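Local coordinates for thermotoga maritima TmcAL (Thermotoga maritima, PDB 5Y0T), which belongs to the HIGH nucleotidyl transferase family of the HUP clan and is modelled here with adenosine-5'-rp-alpha-thio-triphosphate bound, at residues 120-125 with 148-153; 82-87 with 179-184. One frame throughout, in Å; residues are numbered along the deposited sequence.

Contact 1. Residues 120-125 with 148-153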
ATOM      1  N   GLU A 120     -11.017  25.685 -31.015  1.00 28.99           N
ATOM      2  CA  GLU A 120     -12.300  26.225 -31.453  1.00 30.79           C
ATOM      3  C   GLU A 120     -13.380  25.160 -31.604  1.00 31.06           C
ATOM      4  O   GLU A 120     -14.570  25.464 -31.504  1.00 32.26           O
ATOM      5  CB  GLU A 120     -12.119  26.992 -32.751  1.00 30.34           C
ATOM      6  CG  GLU A 120     -11.374  28.291 -32.526  1.00 37.88           C
ATOM      7  CD  GLU A 120     -11.212  29.082 -33.790  1.00 44.29           C
ATOM      8  OE1 GLU A 120     -11.553  28.547 -34.867  1.00 40.99           O
ATOM      9  OE2 GLU A 120     -10.746  30.235 -33.705  1.00 48.37           O
ATOM     10  N   GLN A 121     -12.959  23.916 -31.808  1.00 28.31           N
ATOM     11  CA  GLN A 121     -13.894  22.795 -31.916  1.00 32.09           C
ATOM     12  C   GLN A 121     -14.985  23.037 -32.967  1.00 29.79           C
ATOM     13  O   GLN A 121     -16.170  23.000 -32.644  1.00 33.00           O
ATOM     14  CB  GLN A 121     -14.549  22.517 -30.551  1.00 35.78           C
ATOM     15  CG  GLN A 121     -13.607  21.949 -29.481  1.00 37.14           C
ATOM     16  CD  GLN A 121     -13.286  20.475 -29.733  1.00 43.77           C
ATOM     17  OE1 GLN A 121     -14.174  19.687 -30.045  1.00 48.05           O
ATOM     18  NE2 GLN A 121     -12.007  20.108 -29.617  1.00 36.99           N
ATOM     19  N   PRO A 122     -14.598  23.287 -34.230  1.00 31.29           N
ATOM     20  CA  PRO A 122     -15.640  23.459 -35.250  1.00 31.22           C
ATOM     21  C   PRO A 122     -16.523  22.204 -35.381  1.00 33.37           C
ATOM     22  O   PRO A 122     -16.017  21.089 -35.217  1.00 33.56           O
ATOM     23  CB  PRO A 122     -14.841  23.719 -36.535  1.00 36.68           C
ATOM     24  CG  PRO A 122     -13.489  23.114 -36.270  1.00 28.61           C
ATOM     25  CD  PRO A 122     -13.239  23.315 -34.806  1.00 27.51           C
ATOM     26  N   ASP A 123     -17.809  22.385 -35.664  1.00 34.29           N
ATOM     27  CA  ASP A 123     -18.760  21.275 -35.567  1.00 47.43           C
ATOM     28  C   ASP A 123     -18.421  20.136 -36.524  1.00 42.78           C
ATOM     29  O   ASP A 123     -18.569  18.981 -36.150  1.00 42.56           O
ATOM     30  CB  ASP A 123     -20.207  21.749 -35.794  1.00 56.44           C
ATOM     31  CG  ASP A 123     -20.359  22.629 -37.017  1.00 73.87           C
ATOM     32  OD1 ASP A 123     -19.393  22.735 -37.801  1.00 78.76           O
ATOM     33  OD2 ASP A 123     -21.447  23.220 -37.198  1.00 84.04           O
ATOM     34  N   GLU A 124     -17.944  20.451 -37.729  1.00 40.87           N
ATOM     35  CA  GLU A 124     -17.509  19.408 -38.667  1.00 44.59           C
ATOM     36  C   GLU A 124     -16.405  18.530 -38.054  1.00 40.99           C
ATOM     37  O   GLU A 124     -16.408  17.315 -38.246  1.00 39.38           O
ATOM     38  CB  GLU A 124     -17.007  20.013 -39.985  1.00 50.53           C
ATOM     39  CG  GLU A 124     -17.894  21.103 -40.593  1.00 58.13           C
ATOM     40  CD  GLU A 124     -17.310  22.510 -40.392  1.00 66.09           C
ATOM     41  OE1 GLU A 124     -17.135  22.942 -39.221  1.00 47.47           O
ATOM     42  OE2 GLU A 124     -17.020  23.178 -41.413  1.00 72.37           O
ATOM     43  N   TYR A 125     -15.459  19.141 -37.339  1.00 36.50           N
ATOM     44  CA  TYR A 125     -14.442  18.359 -36.630  1.00 37.03           C
ATOM     45  C   TYR A 125     -15.077  17.487 -35.552  1.00 38.19           C
ATOM     46  O   TYR A 125     -14.763  16.301 -35.442  1.00 35.17           O
ATOM     47  CB  TYR A 125     -13.372  19.245 -35.980  1.00 30.89           C
ATOM     48  CG  TYR A 125     -12.568  18.482 -34.932  1.00 29.53           C
ATOM     49  CD1 TYR A 125     -11.573  17.581 -35.312  1.00 29.81           C
ATOM     50  CD2 TYR A 125     -12.832  18.632 -33.569  1.00 28.69           C
ATOM     51  CE1 TYR A 125     -10.852  16.865 -34.367  1.00 26.51           C
ATOM     52  CE2 TYR A 125     -12.112  17.917 -32.617  1.00 30.33           C
ATOM     53  CZ  TYR A 125     -11.124  17.039 -33.027  1.00 29.68           C
ATOM     54  OH  TYR A 125     -10.399  16.338 -32.098  1.00 29.75           O
ATOM     55  N   MET A 148      -7.634  14.474 -39.943  1.00 32.87           N
ATOM     56  CA  MET A 148      -7.359  14.144 -41.335  1.00 33.59           C
ATOM     57  C   MET A 148      -8.574  14.403 -42.208  1.00 41.15           C
ATOM     58  O   MET A 148      -8.460  14.971 -43.294  1.00 40.76           O
ATOM     59  CB  MET A 148      -6.935  12.680 -41.477  1.00 38.82           C
ATOM     60  CG  MET A 148      -5.569  12.380 -40.903  1.00 36.61           C
ATOM     61  SD  MET A 148      -5.150  10.628 -40.980  1.00 47.60           S
ATOM     62  CE  MET A 148      -3.539  10.666 -40.214  1.00 72.65           C
ATOM     63  N   ARG A 149      -9.736  13.974 -41.731  1.00 43.23           N
ATOM     64  CA  ARG A 149     -10.958  14.114 -42.504  1.00 42.16           C
ATOM     65  C   ARG A 149     -11.313  15.591 -42.602  1.00 41.11           C
ATOM     66  O   ARG A 149     -11.791  16.062 -43.643  1.00 48.39           O
ATOM     67  CB  ARG A 149     -12.093  13.297 -41.879  1.00 40.89           C
ATOM     68  CG  ARG A 149     -11.929  11.792 -42.085  1.00 46.29           C
ATOM     69  CD  ARG A 149     -12.959  10.975 -41.317  1.00 56.53           C
ATOM     70  NE  ARG A 149     -14.314  11.114 -41.847  1.00 67.63           N
ATOM     71  CZ  ARG A 149     -15.403  10.656 -41.234  1.00 73.13           C
ATOM     72  NH1 ARG A 149     -15.295  10.041 -40.064  1.00 74.03           N
ATOM     73  NH2 ARG A 149     -16.600  10.821 -41.783  1.00 74.11           N
ATOM     74  N   TYR A 150     -11.037  16.322 -41.529  1.00 38.42           N
ATOM     75  CA  TYR A 150     -11.217  17.770 -41.509  1.00 40.94           C
ATOM     76  C   TYR A 150     -10.287  18.441 -42.518  1.00 41.52           C
ATOM     77  O   TYR A 150     -10.722  19.273 -43.314  1.00 41.82           O
ATOM     78  CB  TYR A 150     -10.968  18.326 -40.101  1.00 38.40           C
ATOM     79  CG  TYR A 150     -11.354  19.777 -39.939  1.00 37.26           C
ATOM     80  CD1 TYR A 150     -12.689  20.152 -39.831  1.00 39.15           C
ATOM     81  CD2 TYR A 150     -10.389  20.774 -39.897  1.00 37.88           C
ATOM     82  CE1 TYR A 150     -13.054  21.477 -39.687  1.00 40.32           C
ATOM     83  CE2 TYR A 150     -10.745  22.111 -39.753  1.00 39.56           C
ATOM     84  CZ  TYR A 150     -12.080  22.452 -39.648  1.00 41.99           C
ATOM     85  OH  TYR A 150     -12.446  23.768 -39.512  1.00 49.07           O
ATOM     86  N   PHE A 151      -9.008  18.072 -42.493  1.00 41.65           N
ATOM     87  CA  PHE A 151      -8.050  18.602 -43.464  1.00 44.45           C
ATOM     88  C   PHE A 151      -8.497  18.370 -44.904  1.00 43.88           C
ATOM     89  O   PHE A 151      -8.392  19.267 -45.739  1.00 48.15           O
ATOM     90  CB  PHE A 151      -6.670  17.989 -43.242  1.00 43.59           C
ATOM     91  CG  PHE A 151      -5.808  18.775 -42.293  1.00 38.99           C
ATOM     92  CD1 PHE A 151      -6.303  19.190 -41.068  1.00 34.51           C
ATOM     93  CD2 PHE A 151      -4.501  19.104 -42.633  1.00 39.86           C
ATOM     94  CE1 PHE A 151      -5.508  19.917 -40.188  1.00 34.14           C
ATOM     95  CE2 PHE A 151      -3.697  19.823 -41.769  1.00 34.77           C
ATOM     96  CZ  PHE A 151      -4.200  20.232 -40.539  1.00 39.70           C
ATOM     97  N   SER A 152      -8.995  17.169 -45.183  1.00 46.87           N
ATOM     98  CA  SER A 152      -9.462  16.813 -46.519  1.00 50.18           C
ATOM     99  C   SER A 152     -10.643  17.663 -46.950  1.00 47.14           C
ATOM    100  O   SER A 152     -10.692  18.131 -48.087  1.00 43.79           O
ATOM    101  CB  SER A 152      -9.852  15.333 -46.586  1.00 56.17           C
ATOM    102  OG  SER A 152      -8.713  14.499 -46.480  1.00 57.32           O
ATOM    103  N   MET A 153     -11.599  17.849 -46.048  1.00 46.13           N
ATOM    104  CA  MET A 153     -12.778  18.659 -46.335  1.00 52.68           C
ATOM    105  C   MET A 153     -12.378  20.097 -46.688  1.00 51.35           C
ATOM    106  O   MET A 153     -13.027  20.752 -47.506  1.00 56.02           O
ATOM    107  CB  MET A 153     -13.736  18.637 -45.137  1.00 55.20           C
ATOM    108  CG  MET A 153     -14.834  19.687 -45.185  1.00 58.95           C
ATOM    109  SD  MET A 153     -15.551  20.022 -43.561  1.00 88.85           S
ATOM    110  CE  MET A 153     -16.717  18.664 -43.426  1.00 66.67           C
TER
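This is a helix-helix contact between the first turn of helix 123-134 and the last turns of helix 139-153, in a helical part of the HIGH nucleotidyl transferase chain. Tyr-150 is the centre of it. Its CG lies anti to the backbone N (chi1 -170°), which sends the ring out toward the start of the other helix. Pro-122, at the N-cap position, meets the phenol end and crosses the tyrosine at about a right angle. Pro-122 CG is 3.7 Å from Tyr-150 CZ. Glu-124 reaches the same ring at its edge, near the ring plane, with Glu-124 CB 4.2 Å from Tyr-150 CE1. Tyr-125 touches at its root, Tyr-125 CB to Tyr-150 CD1 at 4.0 Å, and its own ring leads away to Leu-118, Arg-143 and Leu-147. Ile-117 of helix 108-120 packs on both Pro-122 and Tyr-150. At the more exposed border Met-153 crosses Glu-124 at about a right angle. Its chain bends at chi3 (-82°), so sulfur and methyl both rest against CB and CG of Glu-124. The methyl makes the nearest approach there, with Met-153 CE 3.7 Å from Glu-124 CB.

Contact 2. Residues 82-87 with 179-184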
ATOM      1  N   PHE A  82      -0.619  16.757 -18.726  1.00 22.95           N
ATOM      2  CA  PHE A  82       0.766  17.171 -18.484  1.00 21.23           C
ATOM      3  C   PHE A  82       0.988  18.577 -19.048  1.00 23.38           C
ATOM      4  O   PHE A  82       1.490  19.488 -18.361  1.00 19.06           O
ATOM      5  CB  PHE A  82       1.714  16.141 -19.127  1.00 20.83           C
ATOM      6  CG  PHE A  82       3.177  16.504 -19.065  1.00 21.49           C
ATOM      7  CD1 PHE A  82       3.762  17.280 -20.062  1.00 16.17           C
ATOM      8  CD2 PHE A  82       3.980  16.018 -18.046  1.00 21.70           C
ATOM      9  CE1 PHE A  82       5.123  17.583 -20.029  1.00 21.23           C
ATOM     10  CE2 PHE A  82       5.353  16.331 -18.002  1.00 24.24           C
ATOM     11  CZ  PHE A  82       5.916  17.112 -19.001  1.00 21.47           C
ATOM     12  N   ALA A  83       0.584  18.755 -20.297  1.00 18.41           N
ATOM     13  CA  ALA A  83       0.764  20.026 -20.977  1.00 21.79           C
ATOM     14  C   ALA A  83      -0.027  21.117 -20.279  1.00 23.09           C
ATOM     15  O   ALA A  83       0.443  22.238 -20.125  1.00 19.23           O
ATOM     16  CB  ALA A  83       0.338  19.916 -22.443  1.00 19.92           C
ATOM     17  N   PHE A  84      -1.236  20.781 -19.852  1.00 20.18           N
ATOM     18  CA  PHE A  84      -2.109  21.788 -19.271  1.00 21.47           C
ATOM     19  C   PHE A  84      -1.520  22.313 -17.973  1.00 25.46           C
ATOM     20  O   PHE A  84      -1.507  23.517 -17.735  1.00 19.86           O
ATOM     21  CB  PHE A  84      -3.501  21.228 -19.018  1.00 22.15           C
ATOM     22  CG  PHE A  84      -4.419  22.198 -18.322  1.00 23.08           C
ATOM     23  CD1 PHE A  84      -4.951  23.281 -19.012  1.00 22.49           C
ATOM     24  CD2 PHE A  84      -4.762  22.015 -16.983  1.00 21.76           C
ATOM     25  CE1 PHE A  84      -5.812  24.182 -18.380  1.00 26.41           C
ATOM     26  CE2 PHE A  84      -5.621  22.904 -16.341  1.00 23.17           C
ATOM     27  CZ  PHE A  84      -6.150  23.985 -17.039  1.00 26.25           C
ATOM     28  N   GLY A  85      -1.049  21.396 -17.131  1.00 21.97           N
ATOM     29  CA  GLY A  85      -0.397  21.780 -15.893  1.00 19.69           C
ATOM     30  C   GLY A  85       0.846  22.615 -16.142  1.00 22.38           C
ATOM     31  O   GLY A  85       1.061  23.629 -15.499  1.00 19.74           O
ATOM     32  N   ALA A  86       1.671  22.190 -17.090  1.00 16.82           N
ATOM     33  CA  ALA A  86       2.923  22.867 -17.346  1.00 19.87           C
ATOM     34  C   ALA A  86       2.738  24.295 -17.850  1.00 21.82           C
ATOM     35  O   ALA A  86       3.425  25.214 -17.406  1.00 19.77           O
ATOM     36  CB  ALA A  86       3.748  22.052 -18.352  1.00 19.77           C
ATOM     37  N   VAL A  87       1.822  24.484 -18.796  1.00 20.28           N
ATOM     38  CA  VAL A  87       1.550  25.825 -19.321  1.00 21.05           C
ATOM     39  C   VAL A  87       0.892  26.693 -18.225  1.00 17.81           C
ATOM     40  O   VAL A  87       1.184  27.884 -18.101  1.00 17.09           O
ATOM     41  CB  VAL A  87       0.667  25.747 -20.601  1.00 21.47           C
ATOM     42  CG1 VAL A  87       0.184  27.123 -21.052  1.00 19.44           C
ATOM     43  CG2 VAL A  87       1.446  25.069 -21.734  1.00 16.02           C
ATOM     44  N   ALA A 179      -2.435  26.880 -23.769  1.00 19.52           N
ATOM     45  CA  ALA A 179      -2.260  28.328 -23.707  1.00 20.51           C
ATOM     46  C   ALA A 179      -3.494  29.037 -24.250  1.00 20.52           C
ATOM     47  O   ALA A 179      -3.924  30.041 -23.696  1.00 25.93           O
ATOM     48  CB  ALA A 179      -1.039  28.746 -24.485  1.00 17.84           C
ATOM     49  N   LEU A 180      -4.058  28.514 -25.344  1.00 20.30           N
ATOM     50  CA  LEU A 180      -5.285  29.087 -25.904  1.00 22.05           C
ATOM     51  C   LEU A 180      -6.408  28.995 -24.880  1.00 22.10           C
ATOM     52  O   LEU A 180      -7.115  29.978 -24.626  1.00 21.61           O
ATOM     53  CB  LEU A 180      -5.689  28.374 -27.207  1.00 20.72           C
ATOM     54  CG  LEU A 180      -4.798  28.687 -28.413  1.00 22.34           C
ATOM     55  CD1 LEU A 180      -5.190  27.860 -29.655  1.00 20.95           C
ATOM     56  CD2 LEU A 180      -4.868  30.176 -28.710  1.00 25.48           C
ATOM     57  N   LYS A 181      -6.563  27.822 -24.271  1.00 23.88           N
ATOM     58  CA  LYS A 181      -7.638  27.643 -23.289  1.00 28.48           C
ATOM     59  C   LYS A 181      -7.548  28.627 -22.132  1.00 25.23           C
ATOM     60  O   LYS A 181      -8.567  29.153 -21.684  1.00 32.49           O
ATOM     61  CB  LYS A 181      -7.652  26.218 -22.728  1.00 28.99           C
ATOM     62  CG  LYS A 181      -8.018  25.158 -23.743  1.00 41.19           C
ATOM     63  CD  LYS A 181      -8.616  23.938 -23.058  1.00 52.90           C
ATOM     64  CE  LYS A 181      -7.896  23.624 -21.761  1.00 56.56           C
ATOM     65  NZ  LYS A 181      -8.269  22.286 -21.226  1.00 57.01           N
ATOM     66  N   ILE A 182      -6.347  28.866 -21.620  1.00 19.08           N
ATOM     67  CA  ILE A 182      -6.243  29.752 -20.474  1.00 20.75           C
ATOM     68  C   ILE A 182      -6.012  31.201 -20.867  1.00 24.86           C
ATOM     69  O   ILE A 182      -5.854  32.056 -20.004  1.00 23.33           O
ATOM     70  CB  ILE A 182      -5.125  29.294 -19.487  1.00 23.42           C
ATOM     71  CG1 ILE A 182      -3.725  29.450 -20.088  1.00 23.77           C
ATOM     72  CG2 ILE A 182      -5.381  27.853 -19.047  1.00 25.87           C
ATOM     73  CD1 ILE A 182      -2.597  29.159 -19.056  1.00 20.44           C
ATOM     74  N   GLY A 183      -6.006  31.489 -22.165  1.00 25.41           N
ATOM     75  CA  GLY A 183      -5.880  32.870 -22.604  1.00 21.25           C
ATOM     76  C   GLY A 183      -4.476  33.426 -22.459  1.00 26.36           C
ATOM     77  O   GLY A 183      -4.291  34.623 -22.317  1.00 22.61           O
ATOM     78  N   SER A 184      -3.470  32.562 -22.524  1.00 26.41           N
ATOM     79  CA  SER A 184      -2.091  33.006 -22.363  1.00 23.89           C
ATOM     80  C   SER A 184      -1.558  33.726 -23.611  1.00 25.57           C
ATOM     81  O   SER A 184      -1.929  33.395 -24.732  1.00 30.00           O
ATOM     82  CB  SER A 184      -1.194  31.811 -22.035  1.00 27.01           C
ATOM     83  OG  SER A 184       0.174  32.166 -22.125  1.00 24.17           O
TER
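Helix 79-92 meets the C-terminal end of helix 167-182 here, beside the parallel strands of the HUP-type nucleotide-binding core. Through Phe-82 and Ala-86, helix 79-92 also packs on strands 3-8 and 66-70.

The apolar contacts come from Phe-84 and Val-87, about one helical turn apart. Val-87 points toward helix 167-182, and its CG1 stands anti to the backbone N (chi1 171°). Val-87 CG1 lies over the backbone of Ala-179, 3.8 Å from Ala-179 N, and also touches the alanine CB. Ile-182 adds a second wall, with Ile-182 CD1 4.0 Å from Val-87 CG1. The two branches of Ile-182 divide the work. CD1 goes to Val-87, while Ile-182 CG2 lies 3.8 Å from Phe-84 CE1. Ile-182 CG1 takes the crowded position between the backbone N and the carbonyl carbon (chi1 68°).

Lys-181 brings the end of its chain, CE and then NZ, to the ring of Phe-84. The chain bends at chi3 (-39°) and crosses Phe-84 at about a right angle, with Lys-181 CE 4.0 Å from Phe-84 CE1.

The backbone bonds at the end of helix 167-182 are local. Gly-183, with positive phi, closes a Schellman motif. Ser-184 N bonds to Ala-179 O at 2.8 Å, and Gly-183 N to Leu-180 O at 3.1 Å. One side-chain bond reaches the other helix, from Ser-184 OG to Asp-91 OD1.

Between the two segments the contact is apolar, apart from the amine. Lys-181 is exposed, and its NZ lies 4.1 Å from Phe-84 CD1, so its charge is probably shared with solvent.

Both contacts lie on the same side of the chain's centre, but at different depths. Contact 2 is about 13 Å from that centre and contact 1 about 29 Å, measured from the centre of each contact. Their own centres are 22 Å apart. The nearest atoms come within about 6 Å, without touching. In sequence, contact 1 falls wholly between the two segments of contact 2. The next helix after 139-153 of contact 1 is 167-182 of contact 2, so the outer helical pair leads back to the core. The side chain of Val-87, in contact 2, is about 12 Å from the bound adenosine-5'-rp-alpha-thio-triphosphate.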